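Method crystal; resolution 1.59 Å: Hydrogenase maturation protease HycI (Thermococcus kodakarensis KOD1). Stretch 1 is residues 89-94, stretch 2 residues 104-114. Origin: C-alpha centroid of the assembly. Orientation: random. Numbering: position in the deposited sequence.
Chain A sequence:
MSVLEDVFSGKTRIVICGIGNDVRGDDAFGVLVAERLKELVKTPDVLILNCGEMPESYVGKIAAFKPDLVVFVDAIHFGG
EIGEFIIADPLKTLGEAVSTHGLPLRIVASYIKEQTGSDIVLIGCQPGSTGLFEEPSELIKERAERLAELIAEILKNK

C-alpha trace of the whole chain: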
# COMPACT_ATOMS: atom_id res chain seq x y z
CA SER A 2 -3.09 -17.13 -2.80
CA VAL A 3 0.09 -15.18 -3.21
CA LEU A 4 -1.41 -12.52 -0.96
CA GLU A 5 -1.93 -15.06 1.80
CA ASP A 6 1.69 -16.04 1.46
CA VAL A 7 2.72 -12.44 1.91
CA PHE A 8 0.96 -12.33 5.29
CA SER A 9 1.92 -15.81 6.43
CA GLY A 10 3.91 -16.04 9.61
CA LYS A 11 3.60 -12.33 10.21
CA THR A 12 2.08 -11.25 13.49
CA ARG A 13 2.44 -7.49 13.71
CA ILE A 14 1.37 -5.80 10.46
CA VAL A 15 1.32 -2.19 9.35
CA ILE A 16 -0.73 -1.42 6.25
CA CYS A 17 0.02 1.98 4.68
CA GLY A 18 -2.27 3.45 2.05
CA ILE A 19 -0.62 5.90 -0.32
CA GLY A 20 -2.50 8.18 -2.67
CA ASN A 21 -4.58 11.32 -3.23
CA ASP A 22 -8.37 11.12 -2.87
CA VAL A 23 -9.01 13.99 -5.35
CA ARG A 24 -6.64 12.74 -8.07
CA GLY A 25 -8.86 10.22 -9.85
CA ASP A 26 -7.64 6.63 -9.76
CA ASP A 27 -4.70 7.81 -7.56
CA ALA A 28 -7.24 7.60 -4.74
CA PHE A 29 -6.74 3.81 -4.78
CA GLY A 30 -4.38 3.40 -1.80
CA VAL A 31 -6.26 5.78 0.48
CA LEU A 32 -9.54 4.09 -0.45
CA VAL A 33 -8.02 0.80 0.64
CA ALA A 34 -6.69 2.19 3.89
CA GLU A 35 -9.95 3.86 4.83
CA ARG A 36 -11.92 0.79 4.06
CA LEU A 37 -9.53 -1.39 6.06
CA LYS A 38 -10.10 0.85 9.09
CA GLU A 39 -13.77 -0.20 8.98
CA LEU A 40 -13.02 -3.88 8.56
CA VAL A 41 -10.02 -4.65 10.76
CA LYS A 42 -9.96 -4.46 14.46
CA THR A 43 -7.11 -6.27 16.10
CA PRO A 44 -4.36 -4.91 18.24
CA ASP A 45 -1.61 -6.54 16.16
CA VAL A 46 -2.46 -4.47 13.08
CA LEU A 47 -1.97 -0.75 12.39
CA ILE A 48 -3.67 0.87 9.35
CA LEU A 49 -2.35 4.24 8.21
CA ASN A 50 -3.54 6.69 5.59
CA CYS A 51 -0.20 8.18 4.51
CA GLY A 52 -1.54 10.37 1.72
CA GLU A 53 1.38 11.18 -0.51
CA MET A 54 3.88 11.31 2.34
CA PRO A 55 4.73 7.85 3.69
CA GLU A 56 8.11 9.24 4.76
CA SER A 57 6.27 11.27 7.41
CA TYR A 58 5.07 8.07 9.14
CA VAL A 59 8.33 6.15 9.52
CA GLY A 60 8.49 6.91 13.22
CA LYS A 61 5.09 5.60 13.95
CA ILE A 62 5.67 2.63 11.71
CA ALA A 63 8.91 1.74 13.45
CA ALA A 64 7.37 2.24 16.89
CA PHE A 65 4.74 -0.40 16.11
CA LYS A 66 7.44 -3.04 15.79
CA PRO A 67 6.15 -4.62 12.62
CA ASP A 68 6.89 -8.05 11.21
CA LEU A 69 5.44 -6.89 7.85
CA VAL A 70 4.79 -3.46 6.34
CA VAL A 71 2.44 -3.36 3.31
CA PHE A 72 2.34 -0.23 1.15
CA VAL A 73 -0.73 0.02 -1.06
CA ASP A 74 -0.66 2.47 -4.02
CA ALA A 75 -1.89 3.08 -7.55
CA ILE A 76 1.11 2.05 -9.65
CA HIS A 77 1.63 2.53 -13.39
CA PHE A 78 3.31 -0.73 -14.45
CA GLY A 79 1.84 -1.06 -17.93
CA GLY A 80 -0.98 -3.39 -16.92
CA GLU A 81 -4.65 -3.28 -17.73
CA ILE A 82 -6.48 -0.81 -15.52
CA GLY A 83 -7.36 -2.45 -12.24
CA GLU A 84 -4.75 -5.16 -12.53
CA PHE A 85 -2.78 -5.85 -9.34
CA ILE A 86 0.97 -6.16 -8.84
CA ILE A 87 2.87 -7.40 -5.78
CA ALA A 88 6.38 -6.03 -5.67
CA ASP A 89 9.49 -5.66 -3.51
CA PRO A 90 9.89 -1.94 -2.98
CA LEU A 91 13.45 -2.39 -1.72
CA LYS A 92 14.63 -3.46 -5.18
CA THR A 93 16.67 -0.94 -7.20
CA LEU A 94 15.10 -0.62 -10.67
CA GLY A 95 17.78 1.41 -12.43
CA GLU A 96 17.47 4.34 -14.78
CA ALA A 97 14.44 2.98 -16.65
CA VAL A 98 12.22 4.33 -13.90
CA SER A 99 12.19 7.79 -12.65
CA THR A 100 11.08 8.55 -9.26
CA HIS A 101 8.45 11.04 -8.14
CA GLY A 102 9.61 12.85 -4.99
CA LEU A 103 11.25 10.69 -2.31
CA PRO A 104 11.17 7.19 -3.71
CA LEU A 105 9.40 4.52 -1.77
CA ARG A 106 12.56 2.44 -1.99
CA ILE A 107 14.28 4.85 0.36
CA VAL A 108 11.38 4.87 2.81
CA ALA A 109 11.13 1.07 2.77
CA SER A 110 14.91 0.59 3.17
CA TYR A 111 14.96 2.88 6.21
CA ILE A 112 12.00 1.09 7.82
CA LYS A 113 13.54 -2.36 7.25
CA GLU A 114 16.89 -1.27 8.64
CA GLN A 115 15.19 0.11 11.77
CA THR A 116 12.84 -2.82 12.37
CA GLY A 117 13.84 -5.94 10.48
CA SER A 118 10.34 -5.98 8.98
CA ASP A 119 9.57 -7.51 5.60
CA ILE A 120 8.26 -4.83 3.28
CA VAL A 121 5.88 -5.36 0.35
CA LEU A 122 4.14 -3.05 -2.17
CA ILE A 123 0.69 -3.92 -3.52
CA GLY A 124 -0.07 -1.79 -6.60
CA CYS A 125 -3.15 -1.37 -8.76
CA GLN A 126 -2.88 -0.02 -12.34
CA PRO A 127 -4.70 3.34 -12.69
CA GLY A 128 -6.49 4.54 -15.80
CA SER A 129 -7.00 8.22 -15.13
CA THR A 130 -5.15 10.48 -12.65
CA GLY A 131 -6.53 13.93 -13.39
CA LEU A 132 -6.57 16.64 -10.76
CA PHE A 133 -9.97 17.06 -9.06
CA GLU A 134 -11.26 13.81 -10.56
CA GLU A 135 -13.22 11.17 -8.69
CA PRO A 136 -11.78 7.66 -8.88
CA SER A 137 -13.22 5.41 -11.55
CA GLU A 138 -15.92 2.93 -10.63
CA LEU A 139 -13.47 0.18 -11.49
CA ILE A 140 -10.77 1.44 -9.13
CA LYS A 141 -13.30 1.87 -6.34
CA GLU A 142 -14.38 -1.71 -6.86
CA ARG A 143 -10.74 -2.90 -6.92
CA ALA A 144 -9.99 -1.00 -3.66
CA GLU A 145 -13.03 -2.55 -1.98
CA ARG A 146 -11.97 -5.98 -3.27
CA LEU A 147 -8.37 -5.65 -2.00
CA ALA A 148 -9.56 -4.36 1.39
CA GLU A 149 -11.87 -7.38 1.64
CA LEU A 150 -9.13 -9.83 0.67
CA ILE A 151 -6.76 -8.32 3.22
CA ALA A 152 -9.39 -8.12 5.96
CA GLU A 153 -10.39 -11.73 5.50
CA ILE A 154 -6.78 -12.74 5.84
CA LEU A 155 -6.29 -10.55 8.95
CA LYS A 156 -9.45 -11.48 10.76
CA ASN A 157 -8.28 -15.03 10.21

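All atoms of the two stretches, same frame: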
# COMPACT_ATOMS: atom_id res chain seq x y z
N ASP A 89 8.50 -5.91 -4.57
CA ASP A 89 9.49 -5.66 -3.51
C ASP A 89 10.01 -4.24 -3.65
O ASP A 89 10.80 -3.92 -4.56
CB ASP A 89 10.63 -6.68 -3.60
CG ASP A 89 11.74 -6.43 -2.59
OD1 ASP A 89 11.62 -5.52 -1.74
OD2 ASP A 89 12.77 -7.15 -2.66
N PRO A 90 9.55 -3.34 -2.77
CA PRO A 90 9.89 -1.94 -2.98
C PRO A 90 11.33 -1.62 -2.63
O PRO A 90 11.77 -0.53 -2.93
CB PRO A 90 8.88 -1.20 -2.07
CG PRO A 90 8.70 -2.14 -0.94
CD PRO A 90 8.70 -3.54 -1.57
N LEU A 91 12.05 -2.57 -2.02
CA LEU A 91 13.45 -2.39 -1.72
C LEU A 91 14.31 -2.49 -2.98
O LEU A 91 15.42 -1.95 -3.00
CB LEU A 91 13.94 -3.44 -0.74
CG LEU A 91 13.27 -3.43 0.65
CD1 LEU A 91 13.60 -4.70 1.40
CD2 LEU A 91 13.82 -2.25 1.36
N LYS A 92 13.79 -3.15 -4.01
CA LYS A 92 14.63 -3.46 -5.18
C LYS A 92 14.94 -2.22 -6.01
O LYS A 92 14.03 -1.44 -6.34
CB LYS A 92 13.95 -4.52 -6.04
CG LYS A 92 14.83 -5.71 -6.36
CD LYS A 92 14.30 -6.50 -7.54
CE LYS A 92 15.02 -7.82 -7.69
NZ LYS A 92 14.32 -8.73 -8.64
N THR A 93 16.22 -2.02 -6.34
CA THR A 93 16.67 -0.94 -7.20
C THR A 93 16.33 -1.24 -8.66
O THR A 93 16.63 -2.34 -9.15
CB THR A 93 18.19 -0.74 -7.03
OG1 THR A 93 18.50 -0.83 -5.62
CG2 THR A 93 18.56 0.58 -7.48
N LEU A 94 15.62 -0.33 -9.33
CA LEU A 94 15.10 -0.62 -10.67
C LEU A 94 16.00 -0.10 -11.78
O LEU A 94 15.88 -0.55 -12.93
CB LEU A 94 13.68 -0.06 -10.84
CG LEU A 94 12.79 -0.61 -9.71
CD1 LEU A 94 11.39 -0.02 -9.80
CD2 LEU A 94 12.74 -2.14 -9.75
N PRO A 104 11.72 8.49 -3.34
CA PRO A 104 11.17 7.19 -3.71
C PRO A 104 10.84 6.30 -2.53
O PRO A 104 11.41 6.38 -1.48
CB PRO A 104 12.21 6.56 -4.61
CG PRO A 104 13.46 7.17 -4.25
CD PRO A 104 13.13 8.57 -3.97
N LEU A 105 9.86 5.45 -2.76
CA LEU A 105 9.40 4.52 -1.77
C LEU A 105 10.52 3.57 -1.39
O LEU A 105 10.59 3.11 -0.30
CB LEU A 105 8.17 3.80 -2.29
CG LEU A 105 7.51 2.86 -1.30
CD1 LEU A 105 7.00 3.59 -0.09
CD2 LEU A 105 6.40 2.03 -1.91
N ARG A 106 11.40 3.27 -2.33
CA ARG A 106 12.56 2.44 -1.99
C ARG A 106 13.36 2.95 -0.80
O ARG A 106 13.83 2.17 0.05
CB ARG A 106 13.50 2.32 -3.21
CG ARG A 106 14.73 1.43 -2.94
CD ARG A 106 15.55 1.19 -4.27
NE ARG A 106 16.18 2.41 -4.70
CZ ARG A 106 17.44 2.77 -4.44
NH1 ARG A 106 18.26 1.98 -3.75
NH2 ARG A 106 17.88 3.93 -4.89
N ILE A 107 13.56 4.25 -0.74
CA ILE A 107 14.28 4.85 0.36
C ILE A 107 13.53 4.73 1.68
O ILE A 107 14.08 4.33 2.66
CB ILE A 107 14.51 6.34 0.12
CG1 ILE A 107 15.22 6.59 -1.21
CG2 ILE A 107 15.28 6.95 1.26
CD1 ILE A 107 16.46 5.80 -1.42
N VAL A 108 12.25 5.04 1.63
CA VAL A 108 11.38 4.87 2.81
C VAL A 108 11.41 3.44 3.33
O VAL A 108 11.63 3.20 4.51
CB VAL A 108 9.94 5.30 2.49
CG1 VAL A 108 9.02 5.03 3.70
CG2 VAL A 108 9.91 6.78 2.12
N ALA A 109 11.16 2.47 2.45
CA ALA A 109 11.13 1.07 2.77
C ALA A 109 12.46 0.54 3.31
O ALA A 109 12.48 -0.26 4.23
CB ALA A 109 10.69 0.25 1.50
N SER A 110 13.57 1.00 2.70
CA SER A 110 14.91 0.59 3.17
C SER A 110 15.18 1.10 4.59
O SER A 110 15.73 0.39 5.42
CB SER A 110 16.00 1.11 2.23
OG SER A 110 15.82 0.58 0.90
N TYR A 111 14.83 2.36 4.83
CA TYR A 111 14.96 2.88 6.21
C TYR A 111 14.12 2.09 7.21
O TYR A 111 14.63 1.65 8.26
CB TYR A 111 14.56 4.35 6.23
CG TYR A 111 14.60 4.95 7.61
CD1 TYR A 111 15.80 5.35 8.17
CD2 TYR A 111 13.43 5.13 8.33
CE1 TYR A 111 15.85 5.91 9.43
CE2 TYR A 111 13.47 5.69 9.62
CZ TYR A 111 14.69 6.09 10.15
OH TYR A 111 14.75 6.65 11.41
N ILE A 112 12.84 1.88 6.91
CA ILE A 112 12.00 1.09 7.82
C ILE A 112 12.56 -0.31 8.12
O ILE A 112 12.63 -0.74 9.29
CB ILE A 112 10.55 0.95 7.26
CG1 ILE A 112 9.89 2.35 7.17
CG2 ILE A 112 9.77 -0.09 8.13
CD1 ILE A 112 8.57 2.42 6.40
N LYS A 113 13.04 -1.00 7.08
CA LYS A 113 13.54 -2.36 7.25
C LYS A 113 14.82 -2.35 8.06
O LYS A 113 15.05 -3.24 8.91
CB LYS A 113 13.76 -3.06 5.87
CG LYS A 113 14.16 -4.49 6.10
CD LYS A 113 14.07 -5.33 4.86
CE LYS A 113 14.26 -6.78 5.26
NZ LYS A 113 14.08 -7.71 4.10
N GLU A 114 15.65 -1.34 7.86
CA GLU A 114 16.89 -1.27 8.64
C GLU A 114 16.54 -1.12 10.11
O GLU A 114 17.10 -1.83 10.95
CB GLU A 114 17.76 -0.10 8.20
CG GLU A 114 19.24 -0.24 8.59
CD GLU A 114 19.49 -0.07 10.09
OE1 GLU A 114 18.79 0.76 10.70
OE2 GLU A 114 20.38 -0.76 10.64

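This contact packs a short turn against one flank of a helix, and no hydrogen bond crosses it. Three residues carry most of the 384 Å² buried between the two stretches: Leu91 and Pro90 on the turn, Arg106 in the first turn of the helix.

Two short-range hydrogen bonds hold the turn. Asp89 to Lys92 form a type I beta turn, closed by Lys92 N to Asp89 O at 3.1 Å, and the Asp89 side chain bends back so that Asp89 OD1 accepts from Leu91 N at 3.0 Å. These bonds engage the amides of Leu91 and Lys92; Pro90 and Leu91, the two central residues of the turn, pack on the helix.

Leu91 covers the most surface, although its CA-to-CB bond points away from the helix. Its chi1 of -62° (m) and chi2 of 167° (t) bring the end of the side chain back. Leu91 CD2 lies 4.0 Å from Ala109 CB and 3.5 Å from Ser110 OG, while Leu91 CD1 reaches Lys113 CD at 3.5 Å. The leucine therefore spans one helical turn, from Ala109 to Lys113, and meets the aliphatic part of the lysine; Lys113 NZ also lies about 4.1 Å from Leu91 CD1. The hydroxyl beside CD2 is already engaged: Ser110 OG donates to Arg106 O at 2.7 Å, a bond within the helix that leaves the serine compatible with an apolar neighbour.

Pro90 points its CA-to-CB bond toward the helix and is buried. Its ring touches two residues four apart in sequence, with Pro90 CB 4.1 Å from Leu105 CD2 and Pro90 CG 4.0 Å from Ala109 CB. Ala109 also points toward the turn, and its single methyl meets both Pro90 and Leu91. The closest backbone register is between Leu91 CA and Arg106 CA, 4.9 Å apart. Nearby, Pro90 O sits 3.2 Å from Arg106 CA, a CA-H...O contact with an angle of 133° at the hydrogen.

Arg106 works here chiefly through its carbon chain and the face of its guanidinium. With chi1 and chi2 both t, the chain runs along the turn and places Arg106 CD 3.4 Å from Leu91 O and 3.7 Å from Lys92 O. Thr93 CG2 then lies over one face of the guanidinium. Thr93 OG1 is 3.4 Å from Arg106 NH1, but the angle is too poor for a hydrogen bond.

The rule to read here is a turn held by its own hydrogen bonds, a small residue shared by the two packing side chains, and an arginine whose aliphatic chain lies against turn carbonyls.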